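Local coordinates for necrotic enteritis toxin B (Clostridium perfringens, PDB 4I0N), which is a pore-forming toxin of the alpha-hemolysin fold, which probably assembles into membrane-spanning pores in host cells, at residues 30-35 against 274-279; 37-42 against 239-244. All blocks are in the same frame, centred on the assembly; numbering follows the deposited sequence. Where two conformers were deposited one is given.

Contact 1: residues 30-35 against 274-279; sequences DTASHK and FMFKIN. With MG (magnesium ion), chain E.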
loop_
_atom_site.group_PDB
_atom_site.type_symbol
_atom_site.label_atom_id
_atom_site.label_comp_id
_atom_site.label_asym_id
_atom_site.label_seq_id
_atom_site.Cartn_x
_atom_site.Cartn_y
_atom_site.Cartn_z
ATOM N N ASP A 30 -17.234 2.188 1.179
ATOM C CA ASP A 30 -17.145 3.522 1.772
ATOM C C ASP A 30 -15.737 4.060 1.564
ATOM O O ASP A 30 -14.801 3.313 1.264
ATOM C CB ASP A 30 -17.512 3.492 3.261
ATOM C CG ASP A 30 -18.056 4.812 3.753
ATOM O OD1 ASP A 30 -18.054 5.776 2.967
ATOM O OD2 ASP A 30 -18.473 4.895 4.928
ATOM N N THR A 31 -15.598 5.369 1.678
ATOM C CA THR A 31 -14.318 6.006 1.426
ATOM C C THR A 31 -14.081 7.094 2.469
ATOM O O THR A 31 -15.025 7.689 2.973
ATOM C CB THR A 31 -14.229 6.517 -0.056
ATOM O OG1 THR A 31 -13.053 7.326 -0.252
ATOM C CG2 THR A 31 -15.473 7.306 -0.446
ATOM N N ALA A 32 -12.810 7.342 2.768
ATOM C CA ALA A 32 -12.400 8.354 3.736
ATOM C C ALA A 32 -11.105 8.963 3.233
ATOM O O ALA A 32 -10.380 8.332 2.463
ATOM C CB ALA A 32 -12.171 7.727 5.112
ATOM N N SER A 33 -10.819 10.187 3.656
ATOM C CA SER A 33 -9.543 10.794 3.321
ATOM C C SER A 33 -9.174 11.823 4.371
ATOM O O SER A 33 -10.030 12.337 5.142
ATOM C CB SER A 33 -9.584 11.468 1.937
ATOM O OG SER A 33 -10.429 12.598 1.955
ATOM N N HIS A 34 -7.896 12.165 4.370
ATOM C CA HIS A 34 -7.387 13.158 5.275
ATOM C C HIS A 34 -6.029 13.605 4.748
ATOM O O HIS A 34 -5.159 12.784 4.541
ATOM C CB HIS A 34 -7.226 12.539 6.678
ATOM C CG HIS A 34 -6.738 13.512 7.699
ATOM N ND1 HIS A 34 -7.506 14.569 8.130
ATOM C CD2 HIS A 34 -5.561 13.604 8.361
ATOM C CE1 HIS A 34 -6.830 15.261 9.031
ATOM N NE2 HIS A 34 -5.644 14.700 9.183
ATOM N N LYS A 35 -5.871 14.905 4.496
ATOM C CA LYS A 35 -4.578 15.466 4.040
ATOM C C LYS A 35 -4.040 14.811 2.758
ATOM O O LYS A 35 -2.819 14.765 2.520
ATOM C CB LYS A 35 -3.537 15.422 5.170
ATOM C CG LYS A 35 -3.882 16.373 6.316
ATOM C CD LYS A 35 -2.661 16.830 7.098
ATOM C CE LYS A 35 -2.222 15.776 8.105
ATOM N N PHE A 274 -7.498 4.634 9.093
ATOM C CA PHE A 274 -8.919 4.766 8.778
ATOM C C PHE A 274 -9.575 3.481 9.269
ATOM O O PHE A 274 -9.161 2.399 8.876
ATOM C CB PHE A 274 -9.126 4.971 7.255
ATOM C CG PHE A 274 -8.404 6.168 6.695
ATOM C CD1 PHE A 274 -8.984 7.429 6.722
ATOM C CD2 PHE A 274 -7.120 6.029 6.144
ATOM C CE1 PHE A 274 -8.308 8.538 6.206
ATOM C CE2 PHE A 274 -6.438 7.136 5.629
ATOM C CZ PHE A 274 -7.030 8.388 5.662
ATOM N N MET A 275 -10.587 3.610 10.123
ATOM C CA MET A 275 -11.326 2.459 10.630
ATOM C C MET A 275 -12.692 2.329 9.919
ATOM O O MET A 275 -13.418 3.311 9.741
ATOM C CB MET A 275 -11.503 2.586 12.161
ATOM C CG MET A 275 -12.060 1.364 12.794
ATOM N N PHE A 276 -13.040 1.100 9.542
ATOM C CA PHE A 276 -14.305 0.820 8.860
ATOM C C PHE A 276 -15.044 -0.258 9.630
ATOM O O PHE A 276 -14.469 -1.289 9.977
ATOM C CB PHE A 276 -14.060 0.320 7.433
ATOM C CG PHE A 276 -13.404 1.348 6.521
ATOM C CD1 PHE A 276 -14.176 2.175 5.702
ATOM C CD2 PHE A 276 -12.007 1.468 6.484
ATOM C CE1 PHE A 276 -13.582 3.132 4.855
ATOM C CE2 PHE A 276 -11.399 2.413 5.652
ATOM C CZ PHE A 276 -12.180 3.237 4.826
ATOM N N LYS A 277 -16.306 -0.009 9.932
ATOM C CA LYS A 277 -17.158 -1.075 10.462
ATOM C C LYS A 277 -17.577 -2.005 9.325
ATOM O O LYS A 277 -18.091 -1.552 8.293
ATOM C CB LYS A 277 -18.400 -0.454 11.121
ATOM C CG LYS A 277 -19.349 -1.470 11.760
ATOM C CD LYS A 277 -20.497 -0.768 12.479
ATOM C CE LYS A 277 -21.524 -1.807 13.003
ATOM N NZ LYS A 277 -22.532 -1.204 13.944
ATOM N N ILE A 278 -17.380 -3.307 9.522
ATOM C CA ILE A 278 -17.909 -4.312 8.626
ATOM C C ILE A 278 -19.252 -4.732 9.211
ATOM O O ILE A 278 -19.315 -5.462 10.202
ATOM C CB ILE A 278 -16.967 -5.526 8.496
ATOM C CG1 ILE A 278 -15.527 -5.067 8.174
ATOM C CG2 ILE A 278 -17.490 -6.519 7.452
ATOM C CD1 ILE A 278 -15.414 -4.242 6.870
ATOM N N ASN A 279 -20.321 -4.242 8.601
ATOM C CA ASN A 279 -21.662 -4.482 9.103
ATOM C C ASN A 279 -22.169 -5.743 8.414
ATOM O O ASN A 279 -22.757 -5.660 7.331
ATOM C CB ASN A 279 -22.560 -3.280 8.781
ATOM C CG ASN A 279 -23.913 -3.347 9.489
ATOM O OD1 ASN A 279 -24.424 -4.426 9.796
ATOM N ND2 ASN A 279 -24.494 -2.194 9.731
HETATM MG MG MG E . -19.149 7.699 2.917
HETATM O O HOH W 1 -18.852 7.715 4.947
HETATM O O HOH W 2 -17.372 8.651 2.248
HETATM O O HOH W 3 -19.596 7.147 0.889
HETATM O O HOH W 4 -21.163 6.415 3.253
#
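F274 and F276 reach from one strand to A32 CB and to the backbone of D30, S33 and H34 on the other. The strands run nearly antiparallel, at 162°, and no hydrogen bond joins them. Both rings swing the same way, with CG anti to the carbonyl carbon (chi1 -58° in F274, -64° in F276). The F274 ring leads with CD1, which lies 3.6 Å from A32 CB. Its CE1 sits 3.9 Å from S33 C, and H34 N lies at the ring edge near CZ. The F276 ring touches D30 O with CE1, at 3.8 Å. Its CZ reaches A32 CB more loosely, so the methyl group of A32 meets both rings. Y287 of strand 284-287 packs on A32 and F274, and its ring meets that of F276. D30 OD1 binds a magnesium ion at 2.2 Å. Four waters also bind the metal. Water 1 donates to D30 OD2, which also hydrogen-bonds with Y287 N. Water 2 donates to T31 O. T31 N also bonds to D30 OD1, from above the carboxylate plane. This is face-to-face packing in a beta-sandwich, as in the leukocidin/hemolysin family, with a magnesium ion bound through D30 of strand 21-34.

Contact 2: residues 37-42 against 239-244; sequences WKATLS and IIVEYQ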
loop_
_atom_site.group_PDB
_atom_site.type_symbol
_atom_site.label_atom_id
_atom_site.label_comp_id
_atom_site.label_asym_id
_atom_site.label_seq_id
_atom_site.Cartn_x
_atom_site.Cartn_y
_atom_site.Cartn_z
ATOM N N TRP A 37 -4.359 11.685 1.911
ATOM C CA TRP A 37 -4.263 10.250 2.103
ATOM C C TRP A 37 -5.673 9.698 2.015
ATOM O O TRP A 37 -6.567 10.211 2.673
ATOM C CB TRP A 37 -3.692 9.930 3.494
ATOM C CG TRP A 37 -2.301 10.462 3.718
ATOM C CD1 TRP A 37 -1.843 11.735 3.478
ATOM C CD2 TRP A 37 -1.200 9.735 4.267
ATOM N NE1 TRP A 37 -0.520 11.841 3.834
ATOM C CE2 TRP A 37 -0.098 10.626 4.324
ATOM C CE3 TRP A 37 -1.040 8.425 4.725
ATOM C CZ2 TRP A 37 1.152 10.240 4.823
ATOM C CZ3 TRP A 37 0.203 8.036 5.237
ATOM C CH2 TRP A 37 1.286 8.947 5.272
ATOM N N LYS A 38 -5.859 8.657 1.203
ATOM C CA LYS A 38 -7.208 8.176 0.871
ATOM C C LYS A 38 -7.338 6.675 1.070
ATOM O O LYS A 38 -6.432 5.926 0.733
ATOM C CB LYS A 38 -7.516 8.487 -0.595
ATOM C CG LYS A 38 -7.408 9.949 -0.940
ATOM C CD LYS A 38 -7.672 10.186 -2.436
ATOM C CE LYS A 38 -7.418 11.654 -2.811
ATOM N NZ LYS A 38 -5.967 11.994 -2.623
ATOM N N ALA A 39 -8.474 6.237 1.599
ATOM C CA ALA A 39 -8.780 4.807 1.704
ATOM C C ALA A 39 -10.205 4.574 1.277
ATOM O O ALA A 39 -11.147 5.150 1.874
ATOM C CB ALA A 39 -8.597 4.319 3.116
ATOM N N THR A 40 -10.362 3.709 0.267
ATOM C CA THR A 40 -11.680 3.237 -0.138
ATOM C C THR A 40 -11.714 1.747 0.118
ATOM O O THR A 40 -10.874 1.009 -0.409
ATOM C CB THR A 40 -11.939 3.509 -1.633
ATOM O OG1 THR A 40 -12.006 4.928 -1.848
ATOM C CG2 THR A 40 -13.280 2.877 -2.085
ATOM N N LEU A 41 -12.672 1.314 0.930
ATOM C CA LEU A 41 -12.817 -0.112 1.257
ATOM C C LEU A 41 -14.139 -0.597 0.681
ATOM O O LEU A 41 -15.213 -0.090 1.049
ATOM C CB LEU A 41 -12.767 -0.347 2.780
ATOM C CG LEU A 41 -12.676 -1.818 3.206
ATOM C CD1 LEU A 41 -11.361 -2.459 2.736
ATOM C CD2 LEU A 41 -12.792 -1.928 4.710
ATOM N N SER A 42 -14.059 -1.549 -0.249
ATOM C CA SER A 42 -15.248 -2.078 -0.916
ATOM C C SER A 42 -15.381 -3.533 -0.555
ATOM O O SER A 42 -14.378 -4.236 -0.381
ATOM C CB SER A 42 -15.153 -1.950 -2.444
ATOM O OG SER A 42 -14.925 -0.593 -2.777
ATOM N N ILE A 239 -12.467 -3.281 10.366
ATOM C CA ILE A 239 -11.203 -3.317 9.626
ATOM C C ILE A 239 -10.516 -1.965 9.846
ATOM O O ILE A 239 -11.146 -0.898 9.710
ATOM C CB ILE A 239 -11.430 -3.566 8.097
ATOM C CG1 ILE A 239 -11.839 -5.028 7.851
ATOM C CG2 ILE A 239 -10.190 -3.109 7.230
ATOM C CD1 ILE A 239 -10.728 -6.071 8.065
ATOM N N ILE A 240 -9.231 -2.018 10.202
ATOM C CA ILE A 240 -8.414 -0.826 10.371
ATOM C C ILE A 240 -7.374 -0.805 9.262
ATOM O O ILE A 240 -6.613 -1.753 9.096
ATOM C CB ILE A 240 -7.716 -0.794 11.754
ATOM C CG1 ILE A 240 -8.751 -0.987 12.882
ATOM C CG2 ILE A 240 -6.923 0.521 11.930
ATOM C CD1 ILE A 240 -8.182 -1.543 14.166
ATOM N N VAL A 241 -7.353 0.274 8.491
ATOM C CA VAL A 241 -6.357 0.450 7.422
ATOM C C VAL A 241 -5.349 1.454 7.963
ATOM O O VAL A 241 -5.741 2.575 8.285
ATOM C CB VAL A 241 -7.017 1.041 6.168
ATOM C CG1 VAL A 241 -5.956 1.320 5.073
ATOM C CG2 VAL A 241 -8.071 0.074 5.608
ATOM N N GLU A 242 -4.083 1.045 8.099
ATOM C CA GLU A 242 -3.015 1.906 8.627
ATOM C C GLU A 242 -2.037 2.156 7.499
ATOM O O GLU A 242 -1.577 1.209 6.848
ATOM C CB GLU A 242 -2.266 1.276 9.805
ATOM C CG GLU A 242 -3.161 0.797 10.931
ATOM C CD GLU A 242 -2.392 0.074 12.016
ATOM O OE1 GLU A 242 -1.198 -0.310 11.806
ATOM O OE2 GLU A 242 -2.989 -0.108 13.100
ATOM N N TYR A 243 -1.760 3.430 7.254
ATOM C CA TYR A 243 -0.790 3.826 6.247
ATOM C C TYR A 243 0.381 4.509 6.937
ATOM O O TYR A 243 0.196 5.378 7.793
ATOM C CB TYR A 243 -1.413 4.865 5.329
ATOM C CG TYR A 243 -2.493 4.428 4.400
ATOM C CD1 TYR A 243 -2.569 3.128 3.886
ATOM C CD2 TYR A 243 -3.408 5.378 3.940
ATOM C CE1 TYR A 243 -3.554 2.789 2.942
ATOM C CE2 TYR A 243 -4.374 5.054 3.007
ATOM C CZ TYR A 243 -4.465 3.777 2.520
ATOM O OH TYR A 243 -5.461 3.526 1.596
ATOM N N GLN A 244 1.589 4.142 6.536
ATOM C CA GLN A 244 2.797 4.719 7.112
ATOM C C GLN A 244 3.761 4.992 5.975
ATOM O O GLN A 244 3.905 4.171 5.071
ATOM C CB GLN A 244 3.355 3.712 8.109
ATOM C CG GLN A 244 4.354 4.211 9.091
ATOM C CD GLN A 244 4.344 3.317 10.336
ATOM O OE1 GLN A 244 3.724 2.248 10.348
ATOM N NE2 GLN A 244 4.998 3.755 11.366
#
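Y243 and W37 meet where two beta-sheets pack face to face in the beta-sandwich of this alpha-hemolysin fold. Strand 37-42 belongs to one sheet and strand 239-244 to the other. They run roughly antiparallel, with their axes 9.1 Å apart at closest approach, and they meet through side chains.

Y243 spans the gap between the strands. Its CB lies against the six-membered ring of W37, 3.6 Å from CZ3, and approaches at the indole edge, near the ring plane. CG stands anti to the carbonyl carbon (chi1 -70°). The two aromatic side chains slide past each other in opposite directions. CD2 is next, 3.9 Å from W37 CE3. CE2 then comes close to K38 O, which lies at the edge of the phenol ring. CZ lies 4.2 Å from A39 CB, and OH ends beside A39 CA and CB. The small side chain of A39 meets this end of the ring obliquely.

Further along, A39 CB has a looser contact with V241 CG1. L41 and I239 cross at about a right angle, with L41 CD2 3.8 Å from I239 CG2. I87 packs on Y243, while I64 and P65 pack on W37. K38 starts away from segment 239-244 at its CB, and its NZ hydrogen-bonds to G36 O.

One hydrogen bond crosses between the two strands. Y243 OH donates to K38 O at 2.7 Å. The C=O...donor angle at K38 O is 136°. The donor, Y243 OH, is tilted 21° from the carbonyl plane of K38.

How the contacts relate
From the N terminus, strand 21-34 leads through a short turn into strand 37-47, its neighbour in one sheet. The chain then runs on for nearly 200 residues before strand 236-255, which is followed by strand 258-279, its neighbour in the other sheet. Contact 2 closes the inner loop, and contact 1 closes the outer loop around it. The contacts are therefore nested. Their centres lie about 6 Å apart. In the second sheet they are joined by probable backbone hydrogen bonds, F276 N to I239 O and V241 N to F274 O. F274 CZ also packs on W37 O. Together, the contacts tie two neighbouring strands of each sheet across the sandwich.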